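Local coordinates for spore germination protein B3 (Bacillus subtilis subsp. subtilis, PDB 3N54), which takes part in the germination response of spores to the mixture of L-asparagine, glucose, fructose and potassium ions, as a lipoprotein of the GerABKC family, at residues S103-A108 with M147-I152; Y163-Q168 with G183-G188; S205-T210 with I249-K254. One frame throughout, in Å; residues are numbered along the deposited sequence.

Contacts 1 and 2 share one mixed sheet, in which strands 105-109 and 165-172 are parallel neighbours, and contact 3 packs the end of helix 198-208 on another sheet further along the chain. The three come in series, each closing before the next opens. The centres of contacts 1 and 2 are about 12 Å apart, and the two touch, with a probable hydrogen bond between Met-147 O and Gln-168 N. Contact 3 has its centre about 21 Å from that of contact 2 and does not touch it. Strand 191-196, at the first sheet's edge, is followed directly by helix 198-208, so contacts 1 and 2 build one sheet, and contact 3 belongs to a separate one reached through that helix.

Contact 1. Residues S103-A108 with M147-I152; sequences SSYLMA and MIPLRI
Tyr-105 and Arg-151 lie side by side and point the same way, with ring and guanidinium planes 45° apart. Tyr-105 CG sits beside its backbone N, anti to the carbonyl carbon (chi1 -63°), and the ring reaches back to the loop 147-152 although its CB leads away from it. Arg-151 runs extended from CG to NE; Tyr-105 CE1 then lies over one guanidinium face, 3.2 Å from Arg-151 CZ. Two weak bonds hold the guanidinium: Arg-151 NH2 gives to Tyr-105 OH at 2.8 Å, and Arg-151 NH1 to Ser-103 O, which lies near the group's edge. Pro-149, after a cis peptide, comes to the same ring atom, its CG 3.4 Å from Tyr-105 CE1.

The backbones form a single bridge. Ile-152 N, opening helix 152-160, meets Ser-104 O at 2.9 Å, nearly along the C=O axis, and Leu-106 N donates to Leu-150 O at 2.9 Å. One water donates to both Leu-106 O and Met-147 O. Leu-106 packs on Ala-155 of the helix. The chemistry divides: straight backbone bonds join the loop and helix start to Leu-106 and Ser-104, while the arginine's positive charge rests against a phenol ring and would probably polarise its hydroxyl.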
loop_
_atom_site.group_PDB
_atom_site.type_symbol
_atom_site.label_atom_id
_atom_site.label_comp_id
_atom_site.label_asym_id
_atom_site.label_seq_id
_atom_site.Cartn_x
_atom_site.Cartn_y
_atom_site.Cartn_z
ATOM N N SER A 103 5.522 -12.686 -7.744
ATOM C CA SER A 103 5.748 -11.379 -8.353
ATOM C C SER A 103 4.485 -10.599 -8.791
ATOM O O SER A 103 4.613 -9.491 -9.314
ATOM C CB SER A 103 6.665 -11.552 -9.564
ATOM O OG SER A 103 6.016 -12.309 -10.559
ATOM N N SER A 104 3.290 -11.155 -8.603
ATOM C CA SER A 104 2.060 -10.418 -8.900
ATOM C C SER A 104 2.005 -9.173 -8.019
ATOM O O SER A 104 2.284 -9.255 -6.824
ATOM C CB SER A 104 0.819 -11.271 -8.641
ATOM O OG SER A 104 0.826 -12.452 -9.414
ATOM N N TYR A 105 1.643 -8.030 -8.596
ATOM C CA TYR A 105 1.600 -6.777 -7.847
ATOM C C TYR A 105 0.289 -6.601 -7.101
ATOM O O TYR A 105 -0.767 -6.993 -7.585
ATOM C CB TYR A 105 1.764 -5.573 -8.776
ATOM C CG TYR A 105 3.078 -5.492 -9.507
ATOM C CD1 TYR A 105 4.218 -5.035 -8.867
ATOM C CD2 TYR A 105 3.172 -5.833 -10.849
ATOM C CE1 TYR A 105 5.432 -4.936 -9.541
ATOM C CE2 TYR A 105 4.376 -5.742 -11.532
ATOM C CZ TYR A 105 5.504 -5.297 -10.872
ATOM O OH TYR A 105 6.707 -5.207 -11.544
ATOM N N LEU A 106 0.370 -5.977 -5.934
ATOM C CA LEU A 106 -0.799 -5.659 -5.136
ATOM C C LEU A 106 -0.831 -4.149 -4.923
ATOM O O LEU A 106 0.175 -3.565 -4.513
ATOM C CB LEU A 106 -0.743 -6.380 -3.799
ATOM C CG LEU A 106 -1.950 -6.156 -2.889
ATOM C CD1 LEU A 106 -3.197 -6.757 -3.520
ATOM C CD2 LEU A 106 -1.699 -6.728 -1.486
ATOM N N MET A 107 -1.975 -3.523 -5.202
ATOM C CA MET A 107 -2.113 -2.080 -5.067
ATOM C C MET A 107 -3.462 -1.656 -4.526
ATOM O O MET A 107 -4.428 -2.417 -4.557
ATOM C CB MET A 107 -1.896 -1.404 -6.405
ATOM C CG MET A 107 -0.553 -1.704 -6.967
ATOM S SD MET A 107 0.027 -0.378 -7.964
ATOM C CE MET A 107 1.725 -0.904 -8.211
ATOM N N ALA A 108 -3.493 -0.416 -4.041
ATOM C CA ALA A 108 -4.663 0.153 -3.407
ATOM C C ALA A 108 -5.231 1.271 -4.261
ATOM O O ALA A 108 -4.491 2.026 -4.890
ATOM C CB ALA A 108 -4.305 0.683 -2.024
ATOM N N MET A 147 6.254 2.165 -4.249
ATOM C CA MET A 147 5.623 1.671 -3.020
ATOM C C MET A 147 5.199 0.194 -3.126
ATOM O O MET A 147 4.002 -0.110 -3.167
ATOM C CB MET A 147 4.413 2.535 -2.624
ATOM C CG MET A 147 4.692 3.643 -1.643
ATOM S SD MET A 147 5.550 3.035 -0.190
ATOM C CE MET A 147 4.734 1.451 0.051
ATOM N N ILE A 148 6.150 -0.738 -3.206
ATOM C CA ILE A 148 7.578 -0.487 -3.355
ATOM C C ILE A 148 8.074 -0.754 -4.790
ATOM O O ILE A 148 9.197 -0.367 -5.119
ATOM C CB ILE A 148 8.409 -1.318 -2.307
ATOM C CG1 ILE A 148 9.919 -1.050 -2.441
ATOM C CG2 ILE A 148 8.123 -2.816 -2.432
ATOM C CD1 ILE A 148 10.732 -1.407 -1.197
ATOM N N PRO A 149 7.250 -1.373 -5.668
ATOM C CA PRO A 149 5.872 -1.876 -5.633
ATOM C C PRO A 149 5.696 -3.149 -4.798
ATOM O O PRO A 149 6.524 -4.058 -4.869
ATOM C CB PRO A 149 5.578 -2.176 -7.105
ATOM C CG PRO A 149 6.883 -2.530 -7.663
ATOM C CD PRO A 149 7.864 -1.630 -6.985
ATOM N N LEU A 150 4.622 -3.194 -4.017
ATOM C CA LEU A 150 4.344 -4.327 -3.151
ATOM C C LEU A 150 3.906 -5.522 -3.985
ATOM O O LEU A 150 3.013 -5.420 -4.820
ATOM C CB LEU A 150 3.259 -3.976 -2.137
ATOM C CG LEU A 150 2.978 -5.022 -1.054
ATOM C CD1 LEU A 150 4.220 -5.276 -0.215
ATOM C CD2 LEU A 150 1.815 -4.585 -0.179
ATOM N N ARG A 151 4.557 -6.652 -3.761
ATOM C CA ARG A 151 4.207 -7.881 -4.440
ATOM C C ARG A 151 3.513 -8.814 -3.459
ATOM O O ARG A 151 3.732 -8.742 -2.252
ATOM C CB ARG A 151 5.450 -8.512 -5.059
ATOM C CG ARG A 151 6.018 -7.632 -6.164
ATOM C CD ARG A 151 7.359 -8.097 -6.676
ATOM N NE ARG A 151 7.982 -7.069 -7.517
ATOM C CZ ARG A 151 7.845 -6.957 -8.840
ATOM N NH1 ARG A 151 7.087 -7.805 -9.536
ATOM N NH2 ARG A 151 8.476 -5.975 -9.480
ATOM N N ILE A 152 2.637 -9.651 -4.001
ATOM C CA ILE A 152 1.875 -10.640 -3.244
ATOM C C ILE A 152 2.736 -11.445 -2.273
ATOM O O ILE A 152 2.320 -11.703 -1.153
ATOM C CB ILE A 152 1.146 -11.610 -4.217
ATOM C CG1 ILE A 152 -0.145 -10.966 -4.723
ATOM C CG2 ILE A 152 0.834 -12.940 -3.549
ATOM C CD1 ILE A 152 -1.174 -10.731 -3.644
HETATM O O HOH W 1 1.823 -1.510 -3.757
#

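Contact 2. Residues Y163-Q168 with G183-G188; sequences YSYLIQ and GIIKRG
Tyr-165 to Ile-167 pair with Ile-185 to Gly-183 in the beta hairpin of strands 165-172 and 177-186, antiparallel neighbours in a mixed sheet. Backbone bonds come first. Tyr-165 with Ile-185 and Ile-167 with Gly-183 are hydrogen-bonded pairs, each joined by two N-H to O bonds, the shortest from Gly-183 N to Ile-167 O at 2.7 Å. Leu-166 and Ile-184 form the non-hydrogen-bonded pair between them.

Apolar contacts follow the two faces of the sheet. On the face of Tyr-165, Ile-167 and Ile-185, Ile-185 CB stands over the tyrosine ring in a CH-pi contact, 3.9 Å from the centroid and 15° off the ring normal. Its CG1 turns to Tyr-165 CE2 and its CG2 to Tyr-165 CZ and OH. On the other face Leu-166 CD2 lies 3.8 Å from Ile-184 CG1, the two side chains alongside each other.

Polar contacts close the end beyond the strand pairing. Arg-187 bends at chi2 (-134°) and chi3, and its guanidinium lies face-on over Ser-164 N; its NH1 makes a salt bridge with Asp-326, in the first turn of helix 325-331. Ser-164 OG, also bonded to Thr-301, accepts from Arg-187 N at 2.8 Å.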
loop_
_atom_site.group_PDB
_atom_site.type_symbol
_atom_site.label_atom_id
_atom_site.label_comp_id
_atom_site.label_asym_id
_atom_site.label_seq_id
_atom_site.Cartn_x
_atom_site.Cartn_y
_atom_site.Cartn_z
ATOM N N TYR A 163 2.617 -7.634 10.767
ATOM C CA TYR A 163 3.209 -6.339 10.436
ATOM C C TYR A 163 2.201 -5.402 9.817
ATOM O O TYR A 163 1.351 -5.830 9.039
ATOM C CB TYR A 163 4.366 -6.496 9.454
ATOM C CG TYR A 163 5.627 -7.013 10.081
ATOM C CD1 TYR A 163 6.539 -6.143 10.676
ATOM C CD2 TYR A 163 5.910 -8.366 10.091
ATOM C CE1 TYR A 163 7.701 -6.618 11.260
ATOM C CE2 TYR A 163 7.061 -8.845 10.665
ATOM C CZ TYR A 163 7.956 -7.969 11.249
ATOM O OH TYR A 163 9.104 -8.455 11.817
ATOM N N SER A 164 2.287 -4.130 10.201
ATOM C CA SER A 164 1.605 -3.066 9.493
ATOM C C SER A 164 2.522 -2.707 8.333
ATOM O O SER A 164 3.738 -2.868 8.425
ATOM C CB SER A 164 1.363 -1.851 10.383
ATOM O OG SER A 164 0.393 -2.116 11.381
ATOM N N TYR A 165 1.953 -2.229 7.236
ATOM C CA TYR A 165 2.753 -1.903 6.057
ATOM C C TYR A 165 2.026 -0.958 5.114
ATOM O O TYR A 165 0.828 -0.700 5.266
ATOM C CB TYR A 165 3.144 -3.185 5.305
ATOM C CG TYR A 165 1.972 -4.022 4.860
ATOM C CD1 TYR A 165 1.388 -4.942 5.721
ATOM C CD2 TYR A 165 1.446 -3.896 3.577
ATOM C CE1 TYR A 165 0.310 -5.716 5.318
ATOM C CE2 TYR A 165 0.363 -4.663 3.166
ATOM C CZ TYR A 165 -0.198 -5.572 4.039
ATOM O OH TYR A 165 -1.270 -6.339 3.641
ATOM N N LEU A 166 2.773 -0.444 4.144
ATOM C CA LEU A 166 2.226 0.455 3.153
ATOM C C LEU A 166 2.013 -0.277 1.830
ATOM O O LEU A 166 2.711 -1.230 1.509
ATOM C CB LEU A 166 3.151 1.654 2.947
ATOM C CG LEU A 166 3.428 2.562 4.153
ATOM C CD1 LEU A 166 4.448 3.643 3.790
ATOM C CD2 LEU A 166 2.147 3.191 4.700
ATOM N N ILE A 167 1.036 0.199 1.075
ATOM C CA ILE A 167 0.721 -0.302 -0.242
ATOM C C ILE A 167 0.535 0.909 -1.160
ATOM O O ILE A 167 -0.182 1.837 -0.805
ATOM C CB ILE A 167 -0.552 -1.152 -0.190
ATOM C CG1 ILE A 167 -0.967 -1.615 -1.586
ATOM C CG2 ILE A 167 -1.675 -0.368 0.451
ATOM C CD1 ILE A 167 -2.140 -2.598 -1.567
ATOM N N GLN A 168 1.187 0.907 -2.321
ATOM C CA GLN A 168 1.059 1.999 -3.289
ATOM C C GLN A 168 -0.403 2.267 -3.614
ATOM O O GLN A 168 -1.143 1.340 -3.898
ATOM C CB GLN A 168 1.783 1.671 -4.596
ATOM C CG GLN A 168 1.646 2.750 -5.677
ATOM C CD GLN A 168 2.332 4.043 -5.296
ATOM O OE1 GLN A 168 3.536 4.058 -5.053
ATOM N NE2 GLN A 168 1.576 5.144 -5.263
ATOM N N GLY A 183 -1.585 3.491 0.881
ATOM C CA GLY A 183 -2.563 3.056 1.861
ATOM C C GLY A 183 -1.794 2.521 3.047
ATOM O O GLY A 183 -0.676 2.032 2.887
ATOM N N ILE A 184 -2.381 2.626 4.235
ATOM C CA ILE A 184 -1.770 2.121 5.455
ATOM C C ILE A 184 -2.574 0.923 5.938
ATOM O O ILE A 184 -3.726 1.077 6.329
ATOM C CB ILE A 184 -1.745 3.191 6.569
ATOM C CG1 ILE A 184 -1.106 4.491 6.073
ATOM C CG2 ILE A 184 -0.998 2.671 7.792
ATOM C CD1 ILE A 184 -1.365 5.679 6.991
ATOM N N ILE A 185 -1.971 -0.264 5.900
ATOM C CA ILE A 185 -2.623 -1.489 6.347
ATOM C C ILE A 185 -2.152 -1.800 7.761
ATOM O O ILE A 185 -0.955 -1.927 8.012
ATOM C CB ILE A 185 -2.305 -2.699 5.423
ATOM C CG1 ILE A 185 -2.521 -2.343 3.945
ATOM C CG2 ILE A 185 -3.153 -3.899 5.802
ATOM C CD1 ILE A 185 -3.915 -1.841 3.622
ATOM N N LYS A 186 -3.095 -1.908 8.690
ATOM C CA LYS A 186 -2.753 -2.125 10.089
ATOM C C LYS A 186 -2.661 -3.610 10.422
ATOM O O LYS A 186 -3.423 -4.423 9.903
ATOM C CB LYS A 186 -3.774 -1.445 10.994
ATOM C CG LYS A 186 -3.385 -1.429 12.472
ATOM C CD LYS A 186 -4.248 -0.452 13.223
ATOM C CE LYS A 186 -3.813 -0.266 14.664
ATOM N NZ LYS A 186 -4.380 1.036 15.175
ATOM N N ARG A 187 -1.722 -3.941 11.303
ATOM C CA ARG A 187 -1.482 -5.316 11.732
ATOM C C ARG A 187 -2.697 -5.876 12.453
ATOM O O ARG A 187 -3.540 -5.122 12.945
ATOM C CB ARG A 187 -0.255 -5.376 12.644
ATOM C CG ARG A 187 -0.461 -4.837 14.073
ATOM C CD ARG A 187 0.676 -3.902 14.500
ATOM N NE ARG A 187 1.986 -4.404 14.092
ATOM C CZ ARG A 187 3.048 -3.648 13.809
ATOM N NH1 ARG A 187 2.996 -2.324 13.877
ATOM N NH2 ARG A 187 4.176 -4.233 13.429
ATOM N N GLY A 188 -2.782 -7.199 12.512
ATOM C CA GLY A 188 -3.900 -7.874 13.158
ATOM C C GLY A 188 -5.127 -7.870 12.267
ATOM O O GLY A 188 -5.479 -8.895 11.680
#

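Contact 3. Residues S205-T210 with I249-K254; sequences SWVMGT and ISVKTK
This is a buried helix-on-sheet contact, in which the last turn of helix 198-208 packs through Trp-206 and Val-207 against strand 245-258 of a mixed four-stranded sheet. The strand turns Ile-249, Val-251 and Thr-253 to the helix, while Ser-250 and Lys-252 point away. Trp-206 CG is anti to the backbone N (chi1 -163°), and the indole reaches the strand with its NE1 edge, crossing Val-251 and Thr-253 at about a right angle. Its CD1 touches Val-251 CG1 at 4.1 Å. Around it, Phe-340 of strand 333-342 meets the indole with the ring planes nearly parallel, and Leu-284 comes from helix 271-299.

Val-207 CG1 packs 3.8 Å from Ile-249 CG2, and Val-251 CG2 lies 3.7 Å from Val-207 O, whose hydrogen bond goes to Thr-234. A leucine in place of Trp-206 would probably leave Thr-253 without its indole donor and open a gap beside Phe-340. The helix finishes in a Schellman motif at Gly-209, whose positive phi turns the chain just after these contacts.

The one hydrogen bond across the contact is fairly straight: Trp-206 NE1 donates to Thr-253 OG1 at 3.1 Å and 164°, with the oxygen, which is also bonded to Ser-232 OG, 7° out of the indole plane.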
loop_
_atom_site.group_PDB
_atom_site.type_symbol
_atom_site.label_atom_id
_atom_site.label_comp_id
_atom_site.label_asym_id
_atom_site.label_seq_id
_atom_site.Cartn_x
_atom_site.Cartn_y
_atom_site.Cartn_z
ATOM N N SER A 205 9.540 7.832 2.963
ATOM C CA SER A 205 10.491 6.975 2.255
ATOM C C SER A 205 11.912 7.542 2.250
ATOM O O SER A 205 12.885 6.785 2.277
ATOM C CB SER A 205 10.031 6.765 0.814
ATOM O OG SER A 205 10.944 5.930 0.118
ATOM N N TRP A 206 12.016 8.873 2.202
ATOM C CA TRP A 206 13.297 9.581 2.178
ATOM C C TRP A 206 14.034 9.393 3.494
ATOM O O TRP A 206 15.216 9.043 3.517
ATOM C CB TRP A 206 13.056 11.078 1.941
ATOM C CG TRP A 206 14.239 11.899 1.494
ATOM C CD1 TRP A 206 15.535 11.803 1.919
ATOM C CD2 TRP A 206 14.203 13.000 0.577
ATOM N NE1 TRP A 206 16.309 12.756 1.297
ATOM C CE2 TRP A 206 15.516 13.500 0.468
ATOM C CE3 TRP A 206 13.188 13.599 -0.178
ATOM C CZ2 TRP A 206 15.841 14.572 -0.363
ATOM C CZ3 TRP A 206 13.511 14.667 -1.003
ATOM C CH2 TRP A 206 14.828 15.145 -1.087
ATOM N N VAL A 207 13.325 9.644 4.588
ATOM C CA VAL A 207 13.898 9.558 5.926
ATOM C C VAL A 207 14.234 8.109 6.302
ATOM O O VAL A 207 15.246 7.861 6.952
ATOM C CB VAL A 207 12.954 10.190 6.974
ATOM C CG1 VAL A 207 13.513 10.037 8.382
ATOM C CG2 VAL A 207 12.732 11.672 6.656
ATOM N N MET A 208 13.401 7.162 5.871
ATOM C CA MET A 208 13.630 5.745 6.160
ATOM C C MET A 208 14.698 5.114 5.264
ATOM O O MET A 208 15.133 3.997 5.525
ATOM C CB MET A 208 12.323 4.957 6.042
ATOM C CG MET A 208 11.263 5.373 7.052
ATOM S SD MET A 208 11.784 5.210 8.767
ATOM C CE MET A 208 12.040 3.438 8.853
ATOM N N GLY A 209 15.112 5.813 4.208
ATOM C CA GLY A 209 16.188 5.322 3.340
ATOM C C GLY A 209 15.762 4.386 2.222
ATOM O O GLY A 209 16.606 3.831 1.527
ATOM N N THR A 210 14.457 4.216 2.039
ATOM C CA THR A 210 13.928 3.372 0.975
ATOM C C THR A 210 13.690 4.142 -0.323
ATOM O O THR A 210 13.264 3.559 -1.315
ATOM C CB THR A 210 12.601 2.730 1.404
ATOM O OG1 THR A 210 11.703 3.752 1.865
ATOM C CG2 THR A 210 12.837 1.719 2.514
ATOM N N ILE A 249 17.791 9.069 13.989
ATOM C CA ILE A 249 17.808 8.829 12.558
ATOM C C ILE A 249 18.734 9.821 11.874
ATOM O O ILE A 249 18.602 11.034 12.049
ATOM C CB ILE A 249 16.400 8.949 11.958
ATOM C CG1 ILE A 249 15.471 7.914 12.600
ATOM C CG2 ILE A 249 16.451 8.784 10.443
ATOM C CD1 ILE A 249 14.097 7.824 11.960
ATOM N N SER A 250 19.670 9.290 11.099
ATOM C CA SER A 250 20.621 10.088 10.355
ATOM C C SER A 250 20.312 9.935 8.879
ATOM O O SER A 250 20.160 8.819 8.396
ATOM C CB SER A 250 22.046 9.622 10.649
ATOM O OG SER A 250 22.998 10.436 9.989
ATOM N N VAL A 251 20.200 11.051 8.167
ATOM C CA VAL A 251 19.924 11.035 6.736
ATOM C C VAL A 251 21.028 11.789 6.009
ATOM O O VAL A 251 21.278 12.961 6.289
ATOM C CB VAL A 251 18.550 11.675 6.402
ATOM C CG1 VAL A 251 18.336 11.745 4.900
ATOM C CG2 VAL A 251 17.421 10.900 7.062
ATOM N N LYS A 252 21.701 11.099 5.094
ATOM C CA LYS A 252 22.725 11.699 4.256
ATOM C C LYS A 252 22.281 11.559 2.810
ATOM O O LYS A 252 22.082 10.446 2.326
ATOM C CB LYS A 252 24.080 11.027 4.482
ATOM C CG LYS A 252 24.696 11.327 5.842
ATOM C CD LYS A 252 26.111 10.765 5.959
ATOM C CE LYS A 252 26.800 11.248 7.229
ATOM N NZ LYS A 252 28.230 10.823 7.297
ATOM N N THR A 253 22.115 12.689 2.130
ATOM C CA THR A 253 21.621 12.708 0.761
ATOM C C THR A 253 22.473 13.608 -0.124
ATOM O O THR A 253 22.816 14.723 0.263
ATOM C CB THR A 253 20.164 13.221 0.710
ATOM O OG1 THR A 253 19.381 12.563 1.713
ATOM C CG2 THR A 253 19.545 12.982 -0.663
ATOM N N LYS A 254 22.815 13.110 -1.308
ATOM C CA LYS A 254 23.538 13.877 -2.311
ATOM C C LYS A 254 22.563 14.165 -3.443
ATOM O O LYS A 254 21.774 13.294 -3.813
ATOM C CB LYS A 254 24.751 13.100 -2.825
ATOM C CG LYS A 254 25.830 12.858 -1.779
ATOM C CD LYS A 254 27.034 12.140 -2.383
ATOM C CE LYS A 254 28.186 12.010 -1.391
ATOM N NZ LYS A 254 29.362 11.307 -1.986
#